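Local coordinates for protein acyl-coa oxidase (Arabidopsis thaliana, PDB 1W07) that oxidises long- and medium-chain acyl-CoAs to 2-trans-enoyl-CoAs in the peroxisome, using FAD and reducing oxygen to hydrogen peroxide, at residues 205-210 with 215-220; 154-159 with 246-251; 111-116 with 187-192; 145-150 with 199-204. The protein carries 1 engineered substitution. One frame throughout, in Å; residues are numbered along the deposited sequence.

Contact 1: 205-210 with 215-220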
loop_
_atom_site.group_PDB
_atom_site.type_symbol
_atom_site.label_atom_id
_atom_site.label_comp_id
_atom_site.label_asym_id
_atom_site.label_seq_id
_atom_site.Cartn_x
_atom_site.Cartn_y
_atom_site.Cartn_z
ATOM N N ILE B 205 19.168 17.548 -27.584
ATOM C CA ILE B 205 17.999 18.427 -27.520
ATOM C C ILE B 205 17.204 18.240 -28.800
ATOM O O ILE B 205 17.755 18.323 -29.895
ATOM C CB ILE B 205 18.412 19.911 -27.394
ATOM C CG1 ILE B 205 19.100 20.140 -26.047
ATOM C CG2 ILE B 205 17.182 20.827 -27.549
ATOM C CD1 ILE B 205 19.655 21.531 -25.866
ATOM N N VAL B 206 15.910 17.974 -28.653
ATOM C CA VAL B 206 15.045 17.765 -29.808
ATOM C C VAL B 206 13.733 18.529 -29.666
ATOM O O VAL B 206 13.099 18.492 -28.610
ATOM C CB VAL B 206 14.701 16.280 -29.974
ATOM C CG1 VAL B 206 14.001 16.062 -31.297
ATOM C CG2 VAL B 206 15.970 15.436 -29.863
ATOM N N GLN B 207 13.329 19.229 -30.724
ATOM C CA GLN B 207 12.073 19.972 -30.694
ATOM C C GLN B 207 10.981 18.990 -31.076
ATOM O O GLN B 207 11.088 18.292 -32.086
ATOM C CB GLN B 207 12.101 21.149 -31.677
ATOM C CG GLN B 207 10.755 21.844 -31.818
ATOM C CD GLN B 207 10.838 23.186 -32.531
ATOM O OE1 GLN B 207 11.830 23.498 -33.191
ATOM N NE2 GLN B 207 9.787 23.984 -32.401
ATOM N N LEU B 208 9.936 18.949 -30.258
ATOM C CA LEU B 208 8.821 18.038 -30.445
ATOM C C LEU B 208 7.611 18.685 -31.106
ATOM O O LEU B 208 6.960 18.077 -31.960
ATOM C CB LEU B 208 8.409 17.461 -29.080
ATOM C CG LEU B 208 9.547 16.864 -28.242
ATOM C CD1 LEU B 208 9.022 16.446 -26.860
ATOM C CD2 LEU B 208 10.168 15.674 -28.983
ATOM N N ARG B 209 7.313 19.913 -30.697
ATOM C CA ARG B 209 6.160 20.623 -31.217
ATOM C C ARG B 209 6.485 22.032 -31.685
ATOM O O ARG B 209 7.390 22.693 -31.172
ATOM C CB ARG B 209 5.066 20.722 -30.152
ATOM C CG ARG B 209 4.515 19.390 -29.659
ATOM C CD ARG B 209 3.544 19.620 -28.498
ATOM N NE ARG B 209 3.115 18.370 -27.878
ATOM C CZ ARG B 209 2.139 17.594 -28.333
ATOM N NH1 ARG B 209 1.463 17.931 -29.427
ATOM N NH2 ARG B 209 1.841 16.471 -27.689
ATOM N N SER B 210 5.711 22.499 -32.651
ATOM C CA SER B 210 5.874 23.833 -33.195
ATOM C C SER B 210 5.538 24.870 -32.139
ATOM O O SER B 210 4.617 24.684 -31.354
ATOM C CB SER B 210 4.958 24.006 -34.403
ATOM O OG SER B 210 4.593 25.359 -34.555
ATOM N N SER B 215 1.590 21.984 -32.948
ATOM C CA SER B 215 1.490 20.763 -33.728
ATOM C C SER B 215 2.816 20.004 -33.703
ATOM O O SER B 215 3.896 20.597 -33.757
ATOM C CB SER B 215 1.094 21.086 -35.175
ATOM O OG SER B 215 2.152 21.725 -35.861
ATOM N N PRO B 216 2.749 18.671 -33.581
ATOM C CA PRO B 216 3.943 17.830 -33.543
ATOM C C PRO B 216 4.773 18.023 -34.809
ATOM O O PRO B 216 4.223 18.038 -35.908
ATOM C CB PRO B 216 3.364 16.424 -33.458
ATOM C CG PRO B 216 2.114 16.636 -32.684
ATOM C CD PRO B 216 1.540 17.870 -33.326
ATOM N N LEU B 217 6.089 18.173 -34.667
ATOM C CA LEU B 217 6.935 18.361 -35.844
ATOM C C LEU B 217 6.967 17.097 -36.692
ATOM O O LEU B 217 6.620 16.011 -36.224
ATOM C CB LEU B 217 8.365 18.751 -35.447
ATOM C CG LEU B 217 8.566 20.052 -34.653
ATOM C CD1 LEU B 217 9.990 20.553 -34.867
ATOM C CD2 LEU B 217 7.564 21.111 -35.106
ATOM N N PRO B 218 7.380 17.222 -37.963
ATOM C CA PRO B 218 7.455 16.089 -38.882
ATOM C C PRO B 218 8.190 14.874 -38.309
ATOM O O PRO B 218 9.252 15.016 -37.703
ATOM C CB PRO B 218 8.182 16.685 -40.088
ATOM C CG PRO B 218 7.660 18.091 -40.106
ATOM C CD PRO B 218 7.770 18.474 -38.645
ATOM N N ASN B 219 7.604 13.695 -38.496
ATOM C CA ASN B 219 8.183 12.431 -38.041
ATOM C C ASN B 219 8.178 12.225 -36.525
ATOM O O ASN B 219 8.831 11.315 -36.000
ATOM C CB ASN B 219 9.601 12.292 -38.587
ATOM C CG ASN B 219 9.632 12.290 -40.105
ATOM O OD1 ASN B 219 8.814 11.627 -40.747
ATOM N ND2 ASN B 219 10.570 13.027 -40.685
ATOM N N ILE B 220 7.426 13.062 -35.822
ATOM C CA ILE B 220 7.324 12.965 -34.375
ATOM C C ILE B 220 5.982 12.368 -33.978
ATOM O O ILE B 220 4.934 12.892 -34.342
ATOM C CB ILE B 220 7.459 14.358 -33.709
ATOM C CG1 ILE B 220 8.867 14.914 -33.927
ATOM C CG2 ILE B 220 7.152 14.261 -32.209
ATOM C CD1 ILE B 220 9.954 14.144 -33.198
#
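Leu217 lays its CD1 methyl against the aliphatic part of Gln207, whose CG it meets at 3.4 Å, the two side chains crossing at about a right angle. Its other methyl, CD2, turns to the backbone that follows and lies 3.7 Å from Arg209 C, so the isobutyl fork straddles the chain from Gln207 to Ser210. Gln207 presents its flank because CG stands anti to the backbone N (chi1 172°) and the chain runs on extended; its amide is fixed by a bond from NE2 to Arg209 O of 3.0 Å, the oxygen lying close to the amide plane while the nitrogen stands above the carbonyl plane.

Two nearly straight backbone bonds flank Arg209 and Pro216: Leu217 N gives to Leu208 O at 2.8 Å, and Ser210 N gives to Ser215 O at 2.9 Å. Leu208 O also receives a CA-H...O contact from Pro216 CA, at 3.4 Å. Leu208 CD2 makes a loose apolar contact with Ile220 CD1, at 4.5 Å, and both residues pack on Leu242 of strand 240-244. Arg209 runs alongside the Pro216 ring, NH1 lying 3.6 Å from Pro216 CG, and both residues pack on Val642 of the second subunit. Between the segments, the Asp213 carboxylate bonds to the Ser215 hydroxyl and the backbone N of Glu212 to that of Ser210.

A type II turn from Leu217 to Ile220 then leads the chain into strand 220-224. The single antiparallel bridge Arg209-Pro216 thus closes a short hairpin-like loop at the end of strand 197-207, in the beta domain characteristic of the acyl-CoA dehydrogenase and oxidase fold.

Contact 2: 154-159 with 246-251. Engineered in segment 154-159: Leu155 (natural residue Phe).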
loop_
_atom_site.group_PDB
_atom_site.type_symbol
_atom_site.label_atom_id
_atom_site.label_comp_id
_atom_site.label_asym_id
_atom_site.label_seq_id
_atom_site.Cartn_x
_atom_site.Cartn_y
_atom_site.Cartn_z
ATOM N N THR B 154 22.380 8.877 -34.810
ATOM C CA THR B 154 23.482 8.695 -35.756
ATOM C C THR B 154 23.807 9.980 -36.507
ATOM O O THR B 154 22.929 10.598 -37.116
ATOM C CB THR B 154 23.149 7.590 -36.783
ATOM O OG1 THR B 154 22.538 6.484 -36.103
ATOM C CG2 THR B 154 24.425 7.104 -37.491
ATOM N N LEU B 155 25.072 10.385 -36.469
ATOM C CA LEU B 155 25.486 11.612 -37.141
ATOM C C LEU B 155 25.493 11.475 -38.656
ATOM O O LEU B 155 25.812 10.415 -39.190
ATOM C CB LEU B 155 26.882 12.031 -36.676
ATOM C CG LEU B 155 27.436 13.304 -37.341
ATOM C CD1 LEU B 155 26.558 14.501 -36.979
ATOM C CD2 LEU B 155 28.872 13.532 -36.894
ATOM N N ASP B 156 25.136 12.561 -39.335
ATOM C CA ASP B 156 25.111 12.613 -40.794
ATOM C C ASP B 156 26.057 13.744 -41.214
ATOM O O ASP B 156 25.635 14.896 -41.328
ATOM C CB ASP B 156 23.697 12.924 -41.304
ATOM C CG ASP B 156 23.597 12.855 -42.818
ATOM O OD1 ASP B 156 24.597 13.184 -43.490
ATOM O OD2 ASP B 156 22.521 12.487 -43.337
ATOM N N PRO B 157 27.345 13.426 -41.435
ATOM C CA PRO B 157 28.363 14.406 -41.840
ATOM C C PRO B 157 27.964 15.265 -43.036
ATOM O O PRO B 157 28.179 16.475 -43.040
ATOM C CB PRO B 157 29.573 13.530 -42.143
ATOM C CG PRO B 157 29.423 12.408 -41.176
ATOM C CD PRO B 157 27.944 12.088 -41.295
ATOM N N LYS B 158 27.382 14.638 -44.049
ATOM C CA LYS B 158 26.974 15.350 -45.251
ATOM C C LYS B 158 25.941 16.444 -45.012
ATOM O O LYS B 158 25.741 17.312 -45.863
ATOM C CB LYS B 158 26.447 14.355 -46.295
ATOM C CG LYS B 158 27.482 13.338 -46.770
ATOM C CD LYS B 158 28.755 14.022 -47.277
ATOM C CE LYS B 158 29.692 13.057 -48.003
ATOM N NZ LYS B 158 29.082 12.559 -49.268
ATOM N N THR B 159 25.282 16.413 -43.861
ATOM C CA THR B 159 24.272 17.421 -43.556
ATOM C C THR B 159 24.547 18.066 -42.197
ATOM O O THR B 159 23.895 19.036 -41.812
ATOM C CB THR B 159 22.852 16.803 -43.532
ATOM O OG1 THR B 159 22.774 15.828 -42.485
ATOM C CG2 THR B 159 22.543 16.123 -44.864
ATOM N N HIS B 246 13.338 8.683 -37.925
ATOM C CA HIS B 246 14.506 9.308 -38.534
ATOM C C HIS B 246 14.451 10.835 -38.445
ATOM O O HIS B 246 14.632 11.537 -39.443
ATOM C CB HIS B 246 14.628 8.865 -39.995
ATOM C CG HIS B 246 14.785 7.385 -40.159
ATOM N ND1 HIS B 246 15.916 6.708 -39.755
ATOM C CD2 HIS B 246 13.941 6.448 -40.652
ATOM C CE1 HIS B 246 15.760 5.417 -39.988
ATOM N NE2 HIS B 246 14.571 5.233 -40.533
ATOM N N VAL B 247 14.201 11.341 -37.242
ATOM C CA VAL B 247 14.145 12.779 -37.014
ATOM C C VAL B 247 15.557 13.346 -37.102
ATOM O O VAL B 247 16.516 12.711 -36.661
ATOM C CB VAL B 247 13.547 13.103 -35.616
ATOM C CG1 VAL B 247 13.722 14.581 -35.297
ATOM C CG2 VAL B 247 12.075 12.738 -35.592
ATOM N N ARG B 248 15.679 14.541 -37.669
ATOM C CA ARG B 248 16.975 15.181 -37.833
ATOM C C ARG B 248 17.138 16.452 -37.005
ATOM O O ARG B 248 16.248 17.302 -36.950
ATOM C CB ARG B 248 17.215 15.487 -39.320
ATOM C CG ARG B 248 17.484 14.259 -40.192
ATOM C CD ARG B 248 17.564 14.620 -41.679
ATOM N NE ARG B 248 17.982 13.479 -42.494
ATOM C CZ ARG B 248 19.247 13.124 -42.702
ATOM N NH1 ARG B 248 20.235 13.828 -42.168
ATOM N NH2 ARG B 248 19.525 12.047 -43.423
ATOM N N ILE B 249 18.291 16.580 -36.362
ATOM C CA ILE B 249 18.565 17.755 -35.549
ATOM C C ILE B 249 19.997 18.210 -35.795
ATOM O O ILE B 249 20.858 17.406 -36.146
ATOM C CB ILE B 249 18.424 17.460 -34.040
ATOM C CG1 ILE B 249 19.436 16.377 -33.644
ATOM C CG2 ILE B 249 16.995 17.039 -33.716
ATOM C CD1 ILE B 249 19.623 16.228 -32.149
ATOM N N PRO B 250 20.265 19.512 -35.614
ATOM C CA PRO B 250 21.614 20.050 -35.819
ATOM C C PRO B 250 22.631 19.354 -34.910
ATOM O O PRO B 250 22.337 19.035 -33.754
ATOM C CB PRO B 250 21.445 21.524 -35.474
ATOM C CG PRO B 250 20.041 21.808 -35.920
ATOM C CD PRO B 250 19.301 20.605 -35.375
ATOM N N ARG B 251 23.825 19.122 -35.442
ATOM C CA ARG B 251 24.883 18.472 -34.686
ATOM C C ARG B 251 25.152 19.199 -33.371
ATOM O O ARG B 251 25.512 18.579 -32.369
ATOM C CB ARG B 251 26.166 18.435 -35.524
ATOM C CG ARG B 251 27.362 17.791 -34.838
ATOM C CD ARG B 251 28.597 17.799 -35.745
ATOM N NE ARG B 251 29.047 19.160 -36.041
ATOM C CZ ARG B 251 29.693 19.942 -35.180
ATOM N NH1 ARG B 251 29.986 19.499 -33.963
ATOM N NH2 ARG B 251 30.017 21.180 -35.523
#
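With CG anti to the backbone N (chi1 -175°), Asp156 swings its carboxylate across to the guanidinium of Arg248, whose chain stays extended from CG to NE after a first torsion of -71° that sets CG opposite the carbonyl carbon. The grip is end-on and forked onto one oxygen: NH1 and NH2 of Arg248 reach Asp156 OD2 at 2.9 and 3.0 Å. OD2 lies near the guanidinium plane, yet the carboxylate is twisted 57° from that plane, so NH1 meets the oxygen from above the carboxylate plane and NH2 nearly in line with its C-O bond.

Thr159 helps to shape the turn behind this acid, its backbone N reaching Asp156 O at 3.0 Å and OG1 the same oxygen at 3.2 Å. One residue before Asp156, the engineered Leu155 places CD1 4.0 Å from Arg251 CG, while the charged end of Arg251 turns to a salt bridge with Asp160. Strand 161-165 lies between strands 152-156 and 247-250 in the sheet, and the arginines reach past it.

Two N-H groups converge on one oxygen of a surface acid; the opposite charges probably offset each other, with Glu161 a weak, long second partner of Arg248, and solvent is likely to weaken the attraction.

Contact 3: 111-116 with 187-192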
loop_
_atom_site.group_PDB
_atom_site.type_symbol
_atom_site.label_atom_id
_atom_site.label_comp_id
_atom_site.label_asym_id
_atom_site.label_seq_id
_atom_site.Cartn_x
_atom_site.Cartn_y
_atom_site.Cartn_z
ATOM N N LYS B 111 22.185 22.366 -17.959
ATOM C CA LYS B 111 23.213 23.023 -17.151
ATOM C C LYS B 111 24.431 22.131 -16.890
ATOM O O LYS B 111 25.576 22.578 -16.978
ATOM C CB LYS B 111 22.654 23.460 -15.793
ATOM C CG LYS B 111 21.779 24.697 -15.831
ATOM C CD LYS B 111 21.364 25.119 -14.422
ATOM C CE LYS B 111 20.453 26.345 -14.451
ATOM N NZ LYS B 111 19.968 26.737 -13.092
ATOM N N GLY B 112 24.191 20.872 -16.553
ATOM C CA GLY B 112 25.301 19.985 -16.269
ATOM C C GLY B 112 25.906 19.259 -17.454
ATOM O O GLY B 112 27.034 18.777 -17.368
ATOM N N GLN B 113 25.174 19.179 -18.557
ATOM C CA GLN B 113 25.653 18.463 -19.734
ATOM C C GLN B 113 25.852 19.361 -20.948
ATOM O O GLN B 113 26.476 18.966 -21.935
ATOM C CB GLN B 113 24.671 17.337 -20.074
ATOM C CG GLN B 113 24.704 16.176 -19.085
ATOM C CD GLN B 113 23.410 15.380 -19.076
ATOM O OE1 GLN B 113 22.860 15.055 -20.129
ATOM N NE2 GLN B 113 22.921 15.060 -17.885
ATOM N N GLY B 114 25.328 20.576 -20.879
ATOM C CA GLY B 114 25.480 21.485 -21.999
ATOM C C GLY B 114 26.756 22.304 -21.929
ATOM O O GLY B 114 27.326 22.514 -20.853
ATOM N N THR B 115 27.211 22.765 -23.086
ATOM C CA THR B 115 28.406 23.589 -23.154
ATOM C C THR B 115 28.045 25.012 -22.740
ATOM O O THR B 115 26.869 25.377 -22.716
ATOM C CB THR B 115 28.976 23.608 -24.581
ATOM O OG1 THR B 115 29.183 22.262 -25.033
ATOM C CG2 THR B 115 30.302 24.339 -24.604
ATOM N N GLU B 116 29.057 25.813 -22.414
ATOM C CA GLU B 116 28.827 27.195 -22.007
ATOM C C GLU B 116 27.998 27.921 -23.056
ATOM O O GLU B 116 27.113 28.704 -22.722
ATOM C CB GLU B 116 30.162 27.915 -21.790
ATOM N N VAL B 187 15.084 16.863 -23.791
ATOM C CA VAL B 187 16.430 16.332 -23.827
ATOM C C VAL B 187 16.234 14.829 -24.035
ATOM O O VAL B 187 15.734 14.132 -23.143
ATOM C CB VAL B 187 17.186 16.582 -22.512
ATOM C CG1 VAL B 187 18.499 15.804 -22.516
ATOM C CG2 VAL B 187 17.472 18.062 -22.363
ATOM N N VAL B 188 16.585 14.343 -25.223
ATOM C CA VAL B 188 16.438 12.922 -25.532
ATOM C C VAL B 188 17.750 12.151 -25.368
ATOM O O VAL B 188 18.808 12.610 -25.799
ATOM C CB VAL B 188 15.926 12.711 -26.979
ATOM C CG1 VAL B 188 15.786 11.198 -27.282
ATOM C CG2 VAL B 188 14.598 13.466 -27.175
ATOM N N TYR B 189 17.676 10.983 -24.730
ATOM C CA TYR B 189 18.857 10.155 -24.527
ATOM C C TYR B 189 18.826 8.956 -25.474
ATOM O O TYR B 189 17.834 8.233 -25.561
ATOM C CB TYR B 189 18.968 9.712 -23.056
ATOM C CG TYR B 189 19.321 10.864 -22.137
ATOM C CD1 TYR B 189 18.331 11.720 -21.653
ATOM C CD2 TYR B 189 20.654 11.162 -21.832
ATOM C CE1 TYR B 189 18.657 12.844 -20.892
ATOM C CE2 TYR B 189 20.990 12.292 -21.080
ATOM C CZ TYR B 189 19.987 13.130 -20.616
ATOM O OH TYR B 189 20.309 14.277 -19.927
ATOM N N ALA B 190 19.921 8.777 -26.203
ATOM C CA ALA B 190 20.032 7.698 -27.173
ATOM C C ALA B 190 21.483 7.296 -27.337
ATOM O O ALA B 190 22.392 7.994 -26.882
ATOM C CB ALA B 190 19.465 8.151 -28.525
ATOM N N ARG B 191 21.690 6.164 -27.996
ATOM C CA ARG B 191 23.027 5.653 -28.249
ATOM C C ARG B 191 23.686 6.547 -29.291
ATOM O O ARG B 191 23.162 6.720 -30.395
ATOM C CB ARG B 191 22.940 4.218 -28.774
ATOM C CG ARG B 191 21.962 3.337 -28.000
ATOM C CD ARG B 191 22.223 1.857 -28.258
ATOM N NE ARG B 191 23.441 1.424 -27.587
ATOM C CZ ARG B 191 23.506 1.058 -26.310
ATOM N NH1 ARG B 191 22.413 1.051 -25.553
ATOM N NH2 ARG B 191 24.677 0.731 -25.777
ATOM N N LEU B 192 24.828 7.123 -28.943
ATOM C CA LEU B 192 25.546 7.997 -29.866
ATOM C C LEU B 192 26.251 7.140 -30.925
ATOM O O LEU B 192 27.137 6.345 -30.611
ATOM C CB LEU B 192 26.568 8.836 -29.097
ATOM C CG LEU B 192 27.066 10.134 -29.736
ATOM C CD1 LEU B 192 28.073 10.786 -28.807
ATOM C CD2 LEU B 192 27.700 9.859 -31.085
#
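Tyr189, in strand 185-194, sends its phenol to the amide of Gln113 at the end of helix 98-113. Two residues earlier, Val187 turns its side chain to Phe106 of that helix and pairs its backbone with strand 133-136, while Val188 packs on Val206 of strand 197-207.

Tyr189 then carries the contact. Its hydroxyl donates to Gln113 OE1 at 2.7 Å, meeting the oxygen in the carbonyl plane, on a lone pair, with a C=O...OH angle of 116°. The acceptor sits at the edge of the phenol, near the ring plane, 3.5 Å from Tyr189 CE2. The side chains come from opposite directions, and the amide is turned 65° from the ring. Gln113 reaches the phenol because its CG is anti to the carbonyl carbon (chi1 -72°) and the chain continues extended to the amide. An alanine here would lose the acceptor, is likely to leave the Tyr189 hydroxyl without its mate, and would probably set the phenol freer to shift.

Ala190 pairs its backbone with His202 of strand 197-207, on which Val188 pairs with Phe204. Arg191 directs its guanidinium away from this helix, to Asp198 and to the carbonyls of Gln147 and Leu149. Leu192 packs on His202 and Met254.

The ring of Tyr189 also meets that of Tyr135, an FAD-binding residue, with the planes at about 45°, and its side chain comes to about 7 Å from the flavin cofactor at the nearest atoms. The bond thus ties the C-terminal end of helix 98-113 to strand 185-194, which runs between strands 133-136 and 197-207, joining the N-terminal helical region to the beta domain.

Contact 4: 145-150 with 199-204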
loop_
_atom_site.group_PDB
_atom_site.type_symbol
_atom_site.label_atom_id
_atom_site.label_comp_id
_atom_site.label_asym_id
_atom_site.label_seq_id
_atom_site.Cartn_x
_atom_site.Cartn_y
_atom_site.Cartn_z
ATOM N N ASN B 145 17.779 0.131 -16.415
ATOM C CA ASN B 145 18.990 -0.104 -17.197
ATOM C C ASN B 145 19.134 0.889 -18.341
ATOM O O ASN B 145 18.868 0.562 -19.504
ATOM C CB ASN B 145 19.004 -1.529 -17.763
ATOM C CG ASN B 145 20.246 -1.801 -18.593
ATOM O OD1 ASN B 145 21.315 -1.247 -18.322
ATOM N ND2 ASN B 145 20.115 -2.653 -19.598
ATOM N N VAL B 146 19.577 2.099 -18.000
ATOM C CA VAL B 146 19.754 3.154 -18.984
ATOM C C VAL B 146 20.704 2.762 -20.108
ATOM O O VAL B 146 20.510 3.164 -21.255
ATOM C CB VAL B 146 20.271 4.465 -18.314
ATOM C CG1 VAL B 146 20.280 5.609 -19.339
ATOM C CG2 VAL B 146 19.386 4.832 -17.143
ATOM N N GLN B 147 21.728 1.975 -19.793
ATOM C CA GLN B 147 22.690 1.571 -20.815
ATOM C C GLN B 147 22.064 0.674 -21.870
ATOM O O GLN B 147 22.681 0.393 -22.900
ATOM C CB GLN B 147 23.887 0.873 -20.172
ATOM C CG GLN B 147 24.677 1.781 -19.232
ATOM C CD GLN B 147 25.159 3.048 -19.921
ATOM O OE1 GLN B 147 25.885 2.985 -20.911
ATOM N NE2 GLN B 147 24.754 4.205 -19.399
ATOM N N GLY B 148 20.828 0.241 -21.623
ATOM C CA GLY B 148 20.130 -0.612 -22.575
ATOM C C GLY B 148 19.190 0.139 -23.507
ATOM O O GLY B 148 18.521 -0.495 -24.321
ATOM N N LEU B 149 19.125 1.468 -23.396
ATOM C CA LEU B 149 18.252 2.263 -24.270
ATOM C C LEU B 149 18.494 1.874 -25.724
ATOM O O LEU B 149 19.643 1.639 -26.111
ATOM C CB LEU B 149 18.518 3.764 -24.103
ATOM C CG LEU B 149 18.216 4.344 -22.721
ATOM C CD1 LEU B 149 18.419 5.856 -22.748
ATOM C CD2 LEU B 149 16.787 3.980 -22.314
ATOM N N GLU B 150 17.414 1.817 -26.507
ATOM C CA GLU B 150 17.459 1.431 -27.921
ATOM C C GLU B 150 17.417 2.611 -28.890
ATOM O O GLU B 150 17.832 2.484 -30.041
ATOM C CB GLU B 150 16.286 0.496 -28.257
ATOM C CG GLU B 150 16.203 -0.750 -27.395
ATOM C CD GLU B 150 15.039 -1.645 -27.763
ATOM O OE1 GLU B 150 15.016 -2.163 -28.903
ATOM O OE2 GLU B 150 14.139 -1.831 -26.917
ATOM N N TYR B 199 28.950 4.799 -29.220
ATOM C CA TYR B 199 29.689 5.386 -28.105
ATOM C C TYR B 199 28.902 5.520 -26.803
ATOM O O TYR B 199 29.315 6.235 -25.887
ATOM C CB TYR B 199 30.240 6.761 -28.501
ATOM C CG TYR B 199 31.398 6.695 -29.469
ATOM C CD1 TYR B 199 31.184 6.630 -30.847
ATOM C CD2 TYR B 199 32.710 6.674 -29.005
ATOM C CE1 TYR B 199 32.258 6.548 -31.740
ATOM C CE2 TYR B 199 33.787 6.590 -29.884
ATOM C CZ TYR B 199 33.555 6.528 -31.246
ATOM O OH TYR B 199 34.621 6.452 -32.115
ATOM N N GLY B 200 27.766 4.840 -26.712
ATOM C CA GLY B 200 26.984 4.913 -25.493
ATOM C C GLY B 200 25.883 5.958 -25.462
ATOM O O GLY B 200 25.662 6.698 -26.424
ATOM N N ILE B 201 25.203 6.021 -24.324
ATOM C CA ILE B 201 24.090 6.935 -24.120
ATOM C C ILE B 201 24.516 8.384 -23.917
ATOM O O ILE B 201 25.347 8.683 -23.063
ATOM C CB ILE B 201 23.253 6.504 -22.888
ATOM C CG1 ILE B 201 22.906 5.014 -22.985
ATOM C CG2 ILE B 201 22.009 7.371 -22.781
ATOM C CD1 ILE B 201 22.091 4.641 -24.187
ATOM N N HIS B 202 23.929 9.276 -24.707
ATOM C CA HIS B 202 24.201 10.706 -24.628
ATOM C C HIS B 202 22.894 11.486 -24.691
ATOM O O HIS B 202 21.860 10.947 -25.088
ATOM C CB HIS B 202 25.106 11.149 -25.782
ATOM C CG HIS B 202 26.541 10.760 -25.614
ATOM N ND1 HIS B 202 26.994 9.474 -25.814
ATOM C CD2 HIS B 202 27.617 11.480 -25.213
ATOM C CE1 HIS B 202 28.286 9.417 -25.542
ATOM N NE2 HIS B 202 28.688 10.620 -25.172
ATOM N N GLY B 203 22.958 12.757 -24.303
ATOM C CA GLY B 203 21.783 13.613 -24.319
ATOM C C GLY B 203 21.747 14.522 -25.538
ATOM O O GLY B 203 22.758 15.127 -25.906
ATOM N N PHE B 204 20.571 14.621 -26.153
ATOM C CA PHE B 204 20.363 15.433 -27.344
ATOM C C PHE B 204 19.091 16.278 -27.204
ATOM O O PHE B 204 18.058 15.786 -26.755
ATOM C CB PHE B 204 20.217 14.524 -28.571
ATOM C CG PHE B 204 21.397 13.619 -28.810
ATOM C CD1 PHE B 204 22.365 13.952 -29.755
ATOM C CD2 PHE B 204 21.548 12.437 -28.080
ATOM C CE1 PHE B 204 23.467 13.121 -29.973
ATOM C CE2 PHE B 204 22.646 11.602 -28.290
ATOM C CZ PHE B 204 23.609 11.946 -29.242
#
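Ile201 projects from its strand into the short 3-10 turn 146-148 and touches three residues of the 145-150 loop. Its CD1 methyl comes 3.7 Å from Leu149 CB, the two side chains crossing at about a right angle, while Ile201 CG2 lies 3.9 Å from Leu149 CD1. The CG1 branch reaches over the turn, 3.5 Å from Val146 O and 4.1 Å from Gln147 CA. Ile201 can do both because CG1 stands anti to the carbonyl carbon (chi1 -50°), which leaves CG2 anti to the backbone N. A glycine in its place would remove all of these branches and would probably open a gap between turn and strand, with Leu149 left without one of its apolar partners.

Around this shell the turn is held by its own backbone: Leu149 N bonds to Val146 O at 3.1 Å, and Gly148 N to Asn145 O at 2.9 Å. Arg191 NH1 binds the carbonyls of Gln147 and Leu149, and the side chains of both Leu149 and Ile201 pack on Tyr189. Farther out, Asn145 bonds to Glu321 and Gln312 of the second subunit, while Val146 packs on the FAD-binding residue Gln137.

The link rests mainly on van der Waals contact of Ile201 with Leu149 and Val146, including a carbonyl oxygen that already takes a backbone donor. This is consistent with shape fit, not directional bonding, joining the loop beside the FAD site to strand 197-207, whereas Arg191 of strand 185-194 holds the same loop by hydrogen bonds.

In the fold
Contacts 1, 3 and 4 use the neighbouring strands 185-194 and 197-207, and contact 2 reaches the same sheet through strands 152-156 and 247-250. Contacts 3 and 4 are the closest pair, with centres 11 Å apart, and are joined by probable backbone hydrogen bonds such as Val188 N to Phe204 O at 2.6 Å. Contact 1 lies farther down strand 197-207 and touches contact 2 where Ile220 CD1 packs 3.5 Å from Val247 CG2. FAD lies nearest to contacts 3 and 4: the side chain of Val146 is, like that of Tyr189, about 7 Å from it, whereas Leu208 of contact 1 stays about 11 Å away. Contact 2 is remote from the annotated sites.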